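Local coordinates for phospholyase (Arthrobacter aurescens, PDB 5G4I), which is a pyridoxal-phosphate-dependent phospholyase of the class-III aminotransferase family that probably eliminates phosphate from ethanolamine phosphate, at residues Q80-L83 with T84-H88; N381-P384 with A385-K388. All coordinates share one frame; numbering follows the deposited sequence.

Overall arrangement
Both contacts are local turns at the ends of helices, one closing a helix and the other opening one. Contact 1 (Q80-L83 with T84-H88) brings helix 72-82 to its C-terminal end, at the second subunit of the dimer; contact 2 (N381-P384 with A385-K388) starts helix 384-396, which no other chain of the assembly touches at this end. They sit on opposite sides of the chain's centre, their own centres 49 Å apart and their nearest atoms about 36 Å apart. Contact 1 is the one nearer the cofactor, the side chain of N86 being about 13 Å from a bound pyridoxal phosphate; contact 2 lies away from the annotated sites.

Contact 1 of 2, residues Q80-L83 with T84-H88; sequences QQLL and TVNLH
Q81 starts with CG opposite the backbone N (chi1 -167°) and then turns at chi2, a bend that carries its amide past the end of the helix to V85. There NE2 donates to V85 O at 3.0 Å in an almost straight bond, with the N-H...O angle at 178°; the acceptor lies in the plane of the Q81 amide, while NE2 is tilted a little from the V85 carbonyl plane. At the other end of the amide, OE1 accepts a hydrogen bond from R95 NH1, so both of its polar atoms are held and the group is unlikely to turn over. V85 CG1 lies 3.9 Å from Q81 NE2, alongside the bond. T84 turns the other way: chi1 of -54° sets OG1 beside its own backbone N, from where the hydroxyl donates to Q80 O at 2.8 Å. Behind it, T84 N reaches Q81 O at 3.0 Å, coming from above the carbonyl plane, and V85 N adds a weak bond to the same oxygen. A methionine in place of Q81 would probably leave V85 O and R95 each without this amide partner and let the chain after the helix shift. Further along, L82 and N86 run side by side, with L82 CD2 4.1 Å from N86 ND2. Helix 316-331 packs against Q81, L82 and N86 through P316 and V317, and V42 of the second subunit packs on T84 and V85. Backbone carbonyls at a helix C-terminus have run out of the amides of a next turn; here a threonine hydroxyl, two loop amides and a glutamine side chain reaching forward tie helix 72-82 to its exit loop at the dimer interface of this class-III aminotransferase fold.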
ATOM      1  N   GLN A  80      20.241  11.156  -2.048  1.00 12.46           N
ATOM      2  CA  GLN A  80      21.161  10.912  -3.186  1.00 13.37           C
ATOM      3  C   GLN A  80      20.452  10.180  -4.317  1.00 12.94           C
ATOM      4  O   GLN A  80      20.620  10.541  -5.508  1.00 12.48           O
ATOM      5  CB  GLN A  80      22.456  10.202  -2.766  1.00 14.95           C
ATOM      6  CG  GLN A  80      23.264  11.137  -1.856  1.00 18.54           C
ATOM      7  CD  GLN A  80      24.371  10.554  -1.014  1.00 29.78           C
ATOM      8  OE1 GLN A  80      24.958   9.615  -1.408  1.00 32.80           O
ATOM      9  NE2 GLN A  80      24.732  11.232   0.093  1.00 30.03           N
ATOM     10  N   GLN A  81      19.600   9.185  -4.000  1.00 10.61           N
ATOM     11  CA  GLN A  81      18.837   8.527  -5.070  1.00 11.62           C
ATOM     12  C   GLN A  81      17.796   9.429  -5.687  1.00 11.81           C
ATOM     13  O   GLN A  81      17.564   9.339  -6.913  1.00 11.99           O
ATOM     14  CB  GLN A  81      18.269   7.197  -4.612  1.00 11.72           C
ATOM     15  CG  GLN A  81      17.728   6.314  -5.731  1.00 12.58           C
ATOM     16  CD  GLN A  81      18.799   5.826  -6.735  1.00 13.32           C
ATOM     17  OE1 GLN A  81      19.890   5.321  -6.323  1.00 15.71           O
ATOM     18  NE2 GLN A  81      18.491   5.909  -8.015  1.00 12.89           N
ATOM     19  N   LEU A  82      17.169  10.306  -4.902  1.00 10.57           N
ATOM     20  CA  LEU A  82      16.215  11.237  -5.446  1.00 11.44           C
ATOM     21  C   LEU A  82      16.834  12.275  -6.454  1.00 12.27           C
ATOM     22  O   LEU A  82      16.093  12.839  -7.242  1.00 13.28           O
ATOM     23  CB  LEU A  82      15.486  12.030  -4.337  1.00 10.72           C
ATOM     24  CG  LEU A  82      14.411  11.206  -3.591  1.00 11.36           C
ATOM     25  CD1 LEU A  82      14.034  11.865  -2.230  1.00 12.10           C
ATOM     26  CD2 LEU A  82      13.106  11.068  -4.418  1.00 11.76           C
ATOM     27  N   LEU A  83      18.144  12.492  -6.307  1.00 11.53           N
ATOM     28  CA  LEU A  83      18.912  13.361  -7.320  1.00 12.80           C
ATOM     29  C   LEU A  83      19.322  12.578  -8.508  1.00 14.44           C
ATOM     30  O   LEU A  83      19.916  13.157  -9.445  1.00 15.26           O
ATOM     31  CB  LEU A  83      20.117  14.015  -6.644  1.00 13.53           C
ATOM     32  CG  LEU A  83      19.786  15.021  -5.583  1.00 14.60           C
ATOM     33  CD1 LEU A  83      21.060  15.565  -4.892  1.00 17.11           C
ATOM     34  CD2 LEU A  83      18.937  16.171  -6.077  1.00 16.60           C
ATOM     35  N   THR A  84      19.048  11.284  -8.568  1.00 12.49           N
ATOM     36  CA  THR A  84      19.534  10.374  -9.628  1.00 14.12           C
ATOM     37  C   THR A  84      18.408   9.903 -10.528  1.00 16.55           C
ATOM     38  O   THR A  84      18.236  10.401 -11.671  1.00 16.04           O
ATOM     39  CB  THR A  84      20.328   9.213  -8.976  1.00 14.63           C
ATOM     40  OG1 THR A  84      21.388   9.731  -8.124  1.00 15.76           O
ATOM     41  CG2 THR A  84      20.969   8.299 -10.018  1.00 16.86           C
ATOM     42  N   VAL A  85      17.557   8.961 -10.056  1.00 16.16           N
ATOM     43  CA  VAL A  85      16.357   8.510 -10.836  1.00 14.99           C
ATOM     44  C   VAL A  85      15.419   7.714  -9.903  1.00 13.55           C
ATOM     45  O   VAL A  85      15.913   7.168  -8.901  1.00 13.31           O
ATOM     46  CB  VAL A  85      16.777   7.643 -12.067  1.00 16.60           C
ATOM     47  CG1 VAL A  85      17.323   6.283 -11.703  1.00 16.54           C
ATOM     48  CG2 VAL A  85      15.664   7.547 -13.105  1.00 17.88           C
ATOM     49  N   ASN A  86      14.155   7.636 -10.259  1.00 14.12           N
ATOM     50  CA  ASN A  86      13.155   6.983  -9.350  1.00 14.28           C
ATOM     51  C   ASN A  86      12.029   6.276 -10.071  1.00 14.84           C
ATOM     52  O   ASN A  86      10.828   6.528  -9.748  1.00 19.49           O
ATOM     53  CB  ASN A  86      12.665   7.974  -8.308  1.00 12.71           C
ATOM     54  CG  ASN A  86      11.864   7.309  -7.163  1.00 16.44           C
ATOM     55  OD1 ASN A  86      12.136   6.123  -6.877  1.00 19.21           O
ATOM     56  ND2 ASN A  86      11.059   8.082  -6.445  1.00 14.12           N
ATOM     57  N   LEU A  87      12.374   5.352 -10.976  1.00 13.91           N
ATOM     58  CA  LEU A  87      11.326   4.751 -11.856  1.00 15.37           C
ATOM     59  C   LEU A  87      10.960   3.312 -11.414  1.00 13.95           C
ATOM     60  O   LEU A  87      11.736   2.578 -10.780  1.00 16.21           O
ATOM     61  CB  LEU A  87      11.804   4.682 -13.328  1.00 16.80           C
ATOM     62  CG  LEU A  87      11.713   6.014 -14.118  1.00 18.56           C
ATOM     63  CD1 LEU A  87      12.457   5.902 -15.426  1.00 19.51           C
ATOM     64  CD2 LEU A  87      10.246   6.406 -14.334  1.00 21.08           C
ATOM     65  N   HIS A  88       9.762   2.933 -11.785  1.00 14.54           N
ATOM     66  CA  HIS A  88       9.223   1.573 -11.571  1.00 12.93           C
ATOM     67  C   HIS A  88      10.110   0.479 -12.234  1.00 15.36           C
ATOM     68  O   HIS A  88      10.982   0.761 -13.093  1.00 14.55           O
ATOM     69  CB  HIS A  88       7.784   1.506 -12.123  1.00 15.70           C
ATOM     70  CG  HIS A  88       7.722   1.921 -13.573  1.00 16.21           C
ATOM     71  ND1 HIS A  88       8.040   1.061 -14.591  1.00 17.53           N
ATOM     72  CD2 HIS A  88       7.550   3.150 -14.150  1.00 20.10           C
ATOM     73  CE1 HIS A  88       8.063   1.739 -15.741  1.00 18.48           C
ATOM     74  NE2 HIS A  88       7.802   3.016 -15.498  1.00 19.05           N
TER

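Contact 2 of 2, residues N381-P384 with A385-K388; sequences NPAP and ALTK
P384 and A383 meet A385-K388 at the N-terminal start of helix 384-396, where A383 holds the N-cap position and the proline begins the first turn. Having no amide hydrogen to donate, P384 suits this place, since the first-turn amides have no preceding helical carbonyl to bond to. Its carbonyl takes part in the regular helical pattern, accepting from K388 N at 3.1 Å. The methyl of A383 meets the side chain of L386: CB is 4.0 Å from L386 CD1, a small apolar contact across the turn, and I373 of strand 368-373 also packs on L386. On the polar side A383 O is gripped twice by T387. R403 of strand 399-404 touches P384, T387 and K388, so the helix start lies over the sheet, while K388 NZ leads away to a salt bridge with E392 one turn on. T387 N approaches A383 O nearly along the C=O axis, at 3.0 Å; with chi1 at -50° the hydroxyl swings back over the same oxygen, and OG1 donates to it at 2.9 Å from above the carbonyl plane.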
ATOM      1  N   ASN A 381      -7.035  -9.921  39.447  1.00 28.75           N
ATOM      2  CA  ASN A 381      -7.818  -9.531  38.257  1.00 30.99           C
ATOM      3  C   ASN A 381      -7.060  -8.486  37.384  1.00 24.73           C
ATOM      4  O   ASN A 381      -6.402  -7.595  37.933  1.00 25.51           O
ATOM      5  CB  ASN A 381      -9.164  -8.929  38.628  1.00 32.44           C
ATOM      6  CG  ASN A 381     -10.138  -9.979  39.150  1.00 41.60           C
ATOM      7  OD1 ASN A 381      -9.910 -11.170  38.991  1.00 35.17           O
ATOM      8  ND2 ASN A 381     -11.233  -9.530  39.734  1.00 41.40           N
ATOM      9  N   PRO A 382      -7.248  -8.560  36.053  1.00 25.53           N
ATOM     10  CA  PRO A 382      -6.731  -7.492  35.163  1.00 22.97           C
ATOM     11  C   PRO A 382      -7.144  -6.135  35.604  1.00 24.07           C
ATOM     12  O   PRO A 382      -8.310  -5.936  36.036  1.00 24.31           O
ATOM     13  CB  PRO A 382      -7.344  -7.835  33.806  1.00 25.06           C
ATOM     14  CG  PRO A 382      -7.395  -9.347  33.859  1.00 29.00           C
ATOM     15  CD  PRO A 382      -7.787  -9.698  35.278  1.00 29.15           C
ATOM     16  N   ALA A 383      -6.226  -5.169  35.568  1.00 19.17           N
ATOM     17  CA  ALA A 383      -6.482  -3.817  35.974  1.00 19.48           C
ATOM     18  C   ALA A 383      -6.235  -2.760  34.886  1.00 19.78           C
ATOM     19  O   ALA A 383      -5.279  -1.999  34.945  1.00 18.88           O
ATOM     20  CB  ALA A 383      -5.660  -3.526  37.203  1.00 20.17           C
ATOM     21  N   PRO A 384      -7.166  -2.662  33.927  1.00 19.52           N
ATOM     22  CA  PRO A 384      -7.028  -1.691  32.859  1.00 18.72           C
ATOM     23  C   PRO A 384      -6.960  -0.269  33.322  1.00 19.98           C
ATOM     24  O   PRO A 384      -6.203   0.542  32.787  1.00 19.52           O
ATOM     25  CB  PRO A 384      -8.199  -1.997  31.920  1.00 22.25           C
ATOM     26  CG  PRO A 384      -9.179  -2.803  32.747  1.00 21.15           C
ATOM     27  CD  PRO A 384      -8.317  -3.591  33.679  1.00 23.14           C
ATOM     28  N   ALA A 385      -7.768   0.113  34.340  1.00 18.40           N
ATOM     29  CA  ALA A 385      -7.697   1.506  34.738  1.00 18.45           C
ATOM     30  C   ALA A 385      -6.314   1.907  35.368  1.00 16.24           C
ATOM     31  O   ALA A 385      -5.867   3.009  35.159  1.00 18.65           O
ATOM     32  CB  ALA A 385      -8.825   1.852  35.788  1.00 20.13           C
ATOM     33  N   LEU A 386      -5.706   0.971  36.133  1.00 18.86           N
ATOM     34  CA  LEU A 386      -4.371   1.198  36.721  1.00 17.96           C
ATOM     35  C   LEU A 386      -3.297   1.269  35.554  1.00 15.56           C
ATOM     36  O   LEU A 386      -2.347   2.077  35.602  1.00 16.05           O
ATOM     37  CB  LEU A 386      -3.955   0.117  37.694  1.00 19.43           C
ATOM     38  CG  LEU A 386      -4.797  -0.069  39.010  1.00 20.05           C
ATOM     39  CD1 LEU A 386      -4.257  -1.056  39.968  1.00 22.64           C
ATOM     40  CD2 LEU A 386      -4.986   1.290  39.645  1.00 22.54           C
ATOM     41  N   THR A 387      -3.529   0.465  34.538  1.00 15.33           N
ATOM     42  CA  THR A 387      -2.619   0.495  33.336  1.00 14.54           C
ATOM     43  C   THR A 387      -2.628   1.854  32.691  1.00 16.92           C
ATOM     44  O   THR A 387      -1.588   2.403  32.336  1.00 17.04           O
ATOM     45  CB  THR A 387      -3.018  -0.660  32.312  1.00 14.82           C
ATOM     46  OG1 THR A 387      -3.142  -1.895  32.978  1.00 16.65           O
ATOM     47  CG2 THR A 387      -1.946  -0.845  31.232  1.00 16.53           C
ATOM     48  N   LYS A 388      -3.821   2.477  32.508  1.00 16.17           N
ATOM     49  CA  LYS A 388      -3.929   3.798  31.927  1.00 17.58           C
ATOM     50  C   LYS A 388      -3.220   4.869  32.767  1.00 16.71           C
ATOM     51  O   LYS A 388      -2.562   5.793  32.287  1.00 16.29           O
ATOM     52  CB  LYS A 388      -5.430   4.146  31.679  1.00 20.42           C
ATOM     53  CG  LYS A 388      -5.647   5.512  31.177  1.00 26.05           C
ATOM     54  CD  LYS A 388      -5.176   5.726  29.802  1.00 32.74           C
ATOM     55  CE  LYS A 388      -5.749   7.060  29.225  1.00 35.26           C
ATOM     56  NZ  LYS A 388      -4.929   7.415  28.073  1.00 37.88           N
TER